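Local coordinates for protein translation initiation inhibitor (Streptococcus pyogenes, PDB 2EWC) that is of unproven function but, as a member of the highly conserved YjgF family, probably assembles as a trimer and may inhibit translation initiation, at the interface of chains A and B. Coordinates in Å, arbitrary orientation; residue numbers count along the deposited sequence, not the author numbering. Chains: chain A/B, conserved hypothetical protein.

Contact 1: the interface of chains A and B. Residues chain A 4, 21-22, 26; chain B 24, 62, 64, 119.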
ATOM      1  N   ILE A   4       4.482  38.703  -4.759  1.00 36.16           N
ATOM      2  CA  ILE A   4       4.671  37.451  -4.022  1.00 34.11           C
ATOM      3  C   ILE A   4       3.784  36.412  -4.710  1.00 34.16           C
ATOM      4  O   ILE A   4       2.643  36.695  -4.987  1.00 33.54           O
ATOM      5  CB  ILE A   4       4.240  37.609  -2.545  1.00 34.23           C
ATOM      6  CG1 ILE A   4       5.228  38.531  -1.800  1.00 32.97           C
ATOM      7  CG2 ILE A   4       4.094  36.240  -1.873  1.00 31.22           C
ATOM      8  CD1 ILE A   4       4.752  39.042  -0.471  1.00 29.02           C
ATOM      9  N   ALA A  21       8.950  34.363  -2.915  1.00 29.02           N
ATOM     10  CA  ALA A  21       9.291  35.771  -2.687  1.00 28.99           C
ATOM     11  C   ALA A  21      10.704  36.109  -3.186  1.00 29.59           C
ATOM     12  O   ALA A  21      11.717  35.815  -2.510  1.00 29.50           O
ATOM     13  CB  ALA A  21       9.167  36.113  -1.222  1.00 29.58           C
ATOM     14  N   GLY A  22      10.778  36.724  -4.366  1.00 29.22           N
ATOM     15  CA  GLY A  22      12.056  37.016  -4.997  1.00 29.92           C
ATOM     16  C   GLY A  22      12.787  35.726  -5.356  1.00 30.17           C
ATOM     17  O   GLY A  22      12.233  34.862  -6.051  1.00 30.17           O
ATOM     18  N   TYR A  26       9.306  29.649   0.399  1.00 28.44           N
ATOM     19  CA  TYR A  26       8.985  29.253   1.766  1.00 28.04           C
ATOM     20  C   TYR A  26       7.979  28.151   1.715  1.00 28.38           C
ATOM     21  O   TYR A  26       6.881  28.338   1.218  1.00 28.07           O
ATOM     22  CB  TYR A  26       8.446  30.449   2.564  1.00 28.36           C
ATOM     23  CG  TYR A  26       9.546  31.435   2.829  1.00 28.89           C
ATOM     24  CD1 TYR A  26      10.270  31.409   4.027  1.00 27.44           C
ATOM     25  CD2 TYR A  26       9.936  32.350   1.848  1.00 29.87           C
ATOM     26  CE1 TYR A  26      11.324  32.296   4.248  1.00 26.99           C
ATOM     27  CE2 TYR A  26      11.003  33.246   2.074  1.00 29.52           C
ATOM     28  CZ  TYR A  26      11.680  33.205   3.274  1.00 29.28           C
ATOM     29  OH  TYR A  26      12.739  34.087   3.487  1.00 32.59           O
TER
ATOM     30  N   PHE B  24      13.780  41.518   2.774  1.00 30.55           N
ATOM     31  CA  PHE B  24      13.155  40.655   3.793  1.00 29.92           C
ATOM     32  C   PHE B  24      13.084  41.287   5.166  1.00 30.49           C
ATOM     33  O   PHE B  24      13.952  42.076   5.537  1.00 29.67           O
ATOM     34  CB  PHE B  24      13.850  39.306   3.842  1.00 29.47           C
ATOM     35  CG  PHE B  24      13.575  38.462   2.622  1.00 29.73           C
ATOM     36  CD1 PHE B  24      12.495  37.582   2.598  1.00 30.91           C
ATOM     37  CD2 PHE B  24      14.340  38.616   1.468  1.00 30.66           C
ATOM     38  CE1 PHE B  24      12.217  36.823   1.456  1.00 32.00           C
ATOM     39  CE2 PHE B  24      14.061  37.869   0.320  1.00 30.38           C
ATOM     40  CZ  PHE B  24      13.004  36.965   0.321  1.00 29.79           C
ATOM     41  N   ALA B  62       2.065  41.145   2.994  1.00 27.44           N
ATOM     42  CA  ALA B  62       3.512  40.962   2.769  1.00 27.12           C
ATOM     43  C   ALA B  62       4.084  39.775   3.519  1.00 27.09           C
ATOM     44  O   ALA B  62       5.226  39.400   3.288  1.00 27.71           O
ATOM     45  CB  ALA B  62       4.275  42.215   3.141  1.00 26.76           C
ATOM     46  N   VAL B  64       5.210  36.222   4.391  1.00 27.13           N
ATOM     47  CA  VAL B  64       5.490  35.023   3.606  1.00 26.78           C
ATOM     48  C   VAL B  64       5.562  33.745   4.443  1.00 27.08           C
ATOM     49  O   VAL B  64       5.258  32.656   3.933  1.00 26.92           O
ATOM     50  CB  VAL B  64       6.765  35.167   2.692  1.00 26.66           C
ATOM     51  CG1 VAL B  64       6.613  36.349   1.723  1.00 27.41           C
ATOM     52  CG2 VAL B  64       8.062  35.303   3.498  1.00 27.99           C
ATOM     53  N   TYR B 119       8.057  40.208   3.147  1.00 31.33           N
ATOM     54  CA  TYR B 119       8.842  40.522   1.966  1.00 32.02           C
ATOM     55  C   TYR B 119       8.298  41.744   1.250  1.00 33.37           C
ATOM     56  O   TYR B 119       7.080  41.950   1.182  1.00 33.10           O
ATOM     57  CB  TYR B 119       8.825  39.334   1.015  1.00 31.88           C
ATOM     58  CG  TYR B 119       9.454  39.565  -0.357  1.00 32.37           C
ATOM     59  CD1 TYR B 119      10.832  39.442  -0.538  1.00 31.78           C
ATOM     60  CD2 TYR B 119       8.669  39.859  -1.474  1.00 32.64           C
ATOM     61  CE1 TYR B 119      11.423  39.610  -1.776  1.00 30.99           C
ATOM     62  CE2 TYR B 119       9.260  40.038  -2.750  1.00 33.14           C
ATOM     63  CZ  TYR B 119      10.650  39.905  -2.875  1.00 31.98           C
ATOM     64  OH  TYR B 119      11.282  40.068  -4.086  1.00 32.16           O
TER
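The turn between strands 18-21 and 24-30 of chain A, with the N-terminal segment ahead of strand 5-7, packs on chain B where the starts of strands 24-30 and 63-70 meet the end of strand 112-119. This apolar patch of the subunit interface probably belongs to the trimer typical of the YjgF family. B:Tyr119 buries the most surface in it. Its CG is anti to the backbone N (chi1 172°), which sends the ring out toward chain A. The methyl CB of A:Ala21 sits over one face of that ring, 3.8 Å from its centroid, while A:Ile4 runs antiparallel alongside the tyrosine and lays CG1 3.7 Å from B:Tyr119 CD2. The far end of the tyrosine reaches the turn itself, the phenol OH of B:Tyr119 3.3 Å from A:Gly22 CA. B:Tyr119 turns its CD1 edge onto one face of B:Phe24, and the two rings together form an apolar surface. B:Val64 divides its branches: CG1 touches both A:Ala21 CB and A:Ile4 CD1, whereas CG2 lies over the face of A:Tyr26, 4.0 Å from the ring centroid. A:Tyr26 and B:Phe24 point at one another from the two chains, and the phenol OH of A:Tyr26 stops 3.4 Å from B:Phe24 CE1.

Contact 2: the interface of chains A and B. Residues chain A 67, 69, 97, 115; chain B 65, 67, 95, 97.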
ATOM      1  N   ASP A  67      13.266  23.061   8.972  1.00 27.19           N
ATOM      2  CA  ASP A  67      12.919  22.776  10.387  1.00 28.57           C
ATOM      3  C   ASP A  67      12.192  21.440  10.453  1.00 28.28           C
ATOM      4  O   ASP A  67      11.187  21.259   9.769  1.00 28.57           O
ATOM      5  CB  ASP A  67      12.016  23.856  10.958  1.00 29.11           C
ATOM      6  CG  ASP A  67      12.742  25.182  11.169  1.00 35.01           C
ATOM      7  OD1 ASP A  67      13.959  25.160  11.474  1.00 37.39           O
ATOM      8  OD2 ASP A  67      12.101  26.258  11.035  1.00 40.73           O
ATOM      9  N   LEU A  69      10.152  18.574  12.650  1.00 26.58           N
ATOM     10  CA  LEU A  69       9.265  18.441  13.794  1.00 26.53           C
ATOM     11  C   LEU A  69       8.992  16.960  14.059  1.00 26.09           C
ATOM     12  O   LEU A  69       8.452  16.222  13.193  1.00 25.62           O
ATOM     13  CB  LEU A  69       7.953  19.158  13.482  1.00 27.25           C
ATOM     14  CG  LEU A  69       7.850  20.656  13.842  1.00 28.57           C
ATOM     15  CD1 LEU A  69       9.109  21.509  13.727  1.00 28.47           C
ATOM     16  CD2 LEU A  69       6.678  21.281  13.090  1.00 27.81           C
ATOM     17  N   ILE A  97      13.083  19.775  16.390  1.00 27.34           N
ATOM     18  CA  ILE A  97      12.272  20.131  17.559  1.00 27.87           C
ATOM     19  C   ILE A  97      11.342  18.962  17.831  1.00 27.43           C
ATOM     20  O   ILE A  97      10.806  18.327  16.901  1.00 26.82           O
ATOM     21  CB  ILE A  97      11.450  21.421  17.236  1.00 29.09           C
ATOM     22  CG1 ILE A  97      12.344  22.663  17.306  1.00 30.19           C
ATOM     23  CG2 ILE A  97      10.265  21.632  18.136  1.00 30.69           C
ATOM     24  CD1 ILE A  97      11.728  23.777  16.455  1.00 34.86           C
ATOM     25  N   ASP A 115       9.316  21.679   7.423  1.00 27.60           N
ATOM     26  CA  ASP A 115       9.136  22.863   6.610  1.00 28.51           C
ATOM     27  C   ASP A 115      10.525  23.342   6.175  1.00 28.78           C
ATOM     28  O   ASP A 115      11.532  22.710   6.495  1.00 28.50           O
ATOM     29  CB  ASP A 115       8.315  23.955   7.329  1.00 28.87           C
ATOM     30  CG  ASP A 115       9.149  24.814   8.275  1.00 35.00           C
ATOM     31  OD1 ASP A 115      10.338  24.480   8.530  1.00 41.18           O
ATOM     32  OD2 ASP A 115       8.633  25.852   8.769  1.00 39.42           O
TER
ATOM     33  N   GLN B  65       5.926  33.870   5.716  1.00 26.70           N
ATOM     34  CA  GLN B  65       6.125  32.687   6.570  1.00 28.01           C
ATOM     35  C   GLN B  65       5.870  33.059   8.020  1.00 28.06           C
ATOM     36  O   GLN B  65       6.209  34.154   8.438  1.00 28.04           O
ATOM     37  CB  GLN B  65       7.542  32.083   6.396  1.00 27.37           C
ATOM     38  CG  GLN B  65       7.674  30.645   6.907  1.00 29.24           C
ATOM     39  CD  GLN B  65       7.942  30.583   8.409  1.00 32.85           C
ATOM     40  OE1 GLN B  65       8.454  31.539   8.985  1.00 34.55           O
ATOM     41  NE2 GLN B  65       7.594  29.451   9.049  1.00 33.40           N
ATOM     42  N   ASP B  67       5.733  31.318  12.127  1.00 31.19           N
ATOM     43  CA  ASP B  67       5.847  30.221  13.088  1.00 32.67           C
ATOM     44  C   ASP B  67       4.871  30.532  14.223  1.00 31.87           C
ATOM     45  O   ASP B  67       4.913  31.632  14.763  1.00 31.73           O
ATOM     46  CB  ASP B  67       7.277  30.116  13.630  1.00 32.71           C
ATOM     47  CG  ASP B  67       8.209  29.395  12.680  1.00 37.52           C
ATOM     48  OD1 ASP B  67       7.730  28.859  11.664  1.00 41.48           O
ATOM     49  OD2 ASP B  67       9.434  29.345  12.943  1.00 44.29           O
ATOM     50  N   LYS B  95       4.178  26.917  10.110  1.00 29.58           N
ATOM     51  CA  LYS B  95       4.197  25.720  10.924  1.00 29.43           C
ATOM     52  C   LYS B  95       3.743  26.098  12.332  1.00 28.67           C
ATOM     53  O   LYS B  95       3.823  27.272  12.714  1.00 28.48           O
ATOM     54  CB  LYS B  95       5.595  25.081  10.931  1.00 30.05           C
ATOM     55  CG  LYS B  95       6.657  25.876  11.591  1.00 29.03           C
ATOM     56  CD  LYS B  95       7.830  24.925  11.935  1.00 33.96           C
ATOM     57  CE  LYS B  95       9.048  25.672  12.439  1.00 34.15           C
ATOM     58  NZ  LYS B  95       9.521  26.615  11.373  1.00 37.18           N
ATOM     59  N   ILE B  97       3.872  24.866  16.600  1.00 28.62           N
ATOM     60  CA  ILE B  97       4.689  24.129  17.579  1.00 29.67           C
ATOM     61  C   ILE B  97       4.030  24.296  18.945  1.00 28.89           C
ATOM     62  O   ILE B  97       3.516  25.369  19.269  1.00 28.73           O
ATOM     63  CB  ILE B  97       6.113  24.732  17.619  1.00 30.85           C
ATOM     64  CG1 ILE B  97       6.874  24.374  16.359  1.00 32.04           C
ATOM     65  CG2 ILE B  97       6.957  24.296  18.852  1.00 30.75           C
ATOM     66  CD1 ILE B  97       7.886  25.485  16.035  1.00 35.32           C
TER
HETATM   67  O   HOH W   1       6.819  27.333   7.474  1.00 31.66           O
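B:Lys95 buries more surface than any other residue here and drives its ammonium group between two carboxylates of chain A, A:Asp67 and A:Asp115. Its CG stands between the backbone N and the carbonyl carbon (chi1 66°), the chain runs nearly straight to CE, and a bend at the last torsion turns NZ toward the acids. B:Lys95 NZ forms a salt-bridged hydrogen bond to A:Asp67 OD2 at 2.6 Å, on the anti side. B:Lys95 NZ makes another to A:Asp115 OD2 at 2.9 Å, on the syn side, and sits somewhat out of both carboxylate planes. Both aspartate side chains come in roughly perpendicular to the lysine. Within chain B, B:Lys95 NZ also bonds B:Asp67 OD1 at 2.9 Å; its charge probably offsets the crowding of the three acids. B:Gln65 NE2 donates to B:Asp67 OD1 at 2.7 Å, from the face opposite B:Lys95, and a water links NE2 to A:Asp115 OD2. A:Asp115 OD1 accepts a long, bent hydrogen bond from the backbone N-H of A:Asp67, which may help orient it. A:Leu69 flanks the lysine's aliphatic stem, and the CD1 methyls of A:Ile97 and B:Ile97 approach to 4.2 Å. This polar core of a probable trimer interface lies between strands 63-70, 93-98 and 112-119 of chain A and strands 63-70 and 93-98 of chain B.

Contact 3: the interface of chains A and B. Residues chain A 12-13; chain B 80, 84, 94.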
ATOM      1  N   ASP A  12      -9.151  26.055   3.248  1.00 39.91           N
ATOM      2  CA  ASP A  12      -9.729  25.592   4.512  1.00 40.41           C
ATOM      3  C   ASP A  12      -8.834  25.812   5.714  1.00 39.33           C
ATOM      4  O   ASP A  12      -9.326  26.168   6.781  1.00 39.12           O
ATOM      5  CB  ASP A  12     -10.031  24.104   4.437  1.00 41.60           C
ATOM      6  CG  ASP A  12     -11.100  23.793   3.452  1.00 45.40           C
ATOM      7  OD1 ASP A  12     -10.920  22.814   2.691  1.00 50.07           O
ATOM      8  OD2 ASP A  12     -12.105  24.544   3.422  1.00 49.77           O
ATOM      9  N   ARG A  13      -7.532  25.568   5.543  1.00 38.06           N
ATOM     10  CA  ARG A  13      -6.586  25.634   6.655  1.00 36.39           C
ATOM     11  C   ARG A  13      -6.027  27.035   6.772  1.00 34.54           C
ATOM     12  O   ARG A  13      -5.374  27.356   7.748  1.00 33.70           O
ATOM     13  CB  ARG A  13      -5.445  24.621   6.487  1.00 36.71           C
ATOM     14  CG  ARG A  13      -5.881  23.170   6.425  1.00 38.61           C
ATOM     15  CD  ARG A  13      -6.268  22.621   7.818  1.00 42.98           C
ATOM     16  NE  ARG A  13      -7.550  21.941   7.698  1.00 48.42           N
ATOM     17  CZ  ARG A  13      -8.730  22.478   8.008  1.00 51.68           C
ATOM     18  NH1 ARG A  13      -9.845  21.771   7.829  1.00 52.14           N
ATOM     19  NH2 ARG A  13      -8.804  23.708   8.516  1.00 53.57           N
TER
ATOM     20  N   GLU B  80      -6.766  29.261  13.011  1.00 30.20           N
ATOM     21  CA  GLU B  80      -7.141  29.161  11.605  1.00 32.00           C
ATOM     22  C   GLU B  80      -8.356  30.009  11.263  1.00 32.70           C
ATOM     23  O   GLU B  80      -8.390  30.622  10.183  1.00 32.62           O
ATOM     24  CB  GLU B  80      -7.412  27.714  11.217  1.00 32.09           C
ATOM     25  CG  GLU B  80      -6.128  26.946  10.976  1.00 35.37           C
ATOM     26  CD  GLU B  80      -6.382  25.531  10.510  1.00 39.52           C
ATOM     27  OE1 GLU B  80      -7.547  25.078  10.550  1.00 42.58           O
ATOM     28  OE2 GLU B  80      -5.408  24.872  10.103  1.00 43.08           O
ATOM     29  N   LYS B  84      -8.295  33.350   8.716  1.00 32.59           N
ATOM     30  CA  LYS B  84      -9.192  33.501   7.584  1.00 33.44           C
ATOM     31  C   LYS B  84      -9.898  34.856   7.627  1.00 33.88           C
ATOM     32  O   LYS B  84     -10.066  35.487   6.597  1.00 33.16           O
ATOM     33  CB  LYS B  84     -10.137  32.303   7.458  1.00 32.86           C
ATOM     34  CG  LYS B  84      -9.347  31.055   7.064  1.00 34.44           C
ATOM     35  CD  LYS B  84     -10.187  29.907   6.640  1.00 36.63           C
ATOM     36  CE  LYS B  84     -10.393  28.936   7.760  1.00 37.53           C
ATOM     37  NZ  LYS B  84     -11.600  28.099   7.467  1.00 39.11           N
ATOM     38  N   ARG B  94       3.231  28.237   6.816  1.00 28.69           N
ATOM     39  CA  ARG B  94       3.410  28.226   8.260  1.00 29.88           C
ATOM     40  C   ARG B  94       3.815  26.882   8.836  1.00 30.07           C
ATOM     41  O   ARG B  94       3.789  25.849   8.158  1.00 30.59           O
ATOM     42  CB  ARG B  94       2.156  28.750   8.985  1.00 30.37           C
ATOM     43  CG  ARG B  94       1.138  27.691   9.243  1.00 34.17           C
ATOM     44  CD  ARG B  94       0.068  28.132  10.239  1.00 38.97           C
ATOM     45  NE  ARG B  94      -1.098  28.629   9.517  1.00 43.03           N
ATOM     46  CZ  ARG B  94      -2.223  27.947   9.307  1.00 43.98           C
ATOM     47  NH1 ARG B  94      -2.400  26.716   9.776  1.00 44.83           N
ATOM     48  NH2 ARG B  94      -3.189  28.524   8.621  1.00 44.73           N
TER
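A:Arg13 meets B:Arg94 through its backbone and B:Glu80 through its side chain, in a polar patch that probably fastens neighbouring subunits of a trimer. The carbonyl O of A:Arg13 accepts a nearly straight hydrogen bond from B:Arg94 NH2, at 2.6 Å and 164° at the hydrogen. The oxygen lies at the edge of the B:Arg94 guanidinium, in its plane, but the donor is tilted from the carbonyl plane. A:Arg13 NH2 makes a salt-bridged hydrogen bond of 2.8 Å with B:Glu80 OE1. The guanidinium and carboxylate planes are almost parallel, 5° apart, but displaced: the donor lies above the carboxylate plane and the bond is bent, so the pairing is not a flat two-pronged one. Bends at chi2 and chi3 fold the arginine back over the carboxylate, bringing A:Arg13 CD to 3.3 Å from B:Glu80 OE2. B:Lys84 NZ adds a weak hydrogen bond to the carbonyl O of A:Asp12, at 3.1 Å. In the second shell, B:Glu80 OE2 forms a salt bridge with B:Arg94 NH1 at 3.5 Å, tying together the two groups that hold A:Arg13. A:Asp12 and A:Arg13 belong to the loop between strands 9-10 and 15-16 of chain A; B:Glu80 and B:Lys84 project from helix 76-87 of chain B, and B:Arg94 from the start of strand 93-98.

The three contacts form one A-B interface, with C-alpha centres about 17 Å apart for contacts 1 and 2, 18 Å for contacts 1 and 3, and 15 Å for contacts 2 and 3. Strand 63-70 of chain B serves contacts 1 and 2, and its strand 93-98 supplies neighbouring residues to contacts 2 and 3. Contact 1 is mainly apolar, whereas contacts 2 and 3 rest largely on charged groups. The interface is not an exact two-fold, so each copy offers different surfaces to its partners, in keeping with the trimers typical of the family; twelve copies make up the deposited assembly.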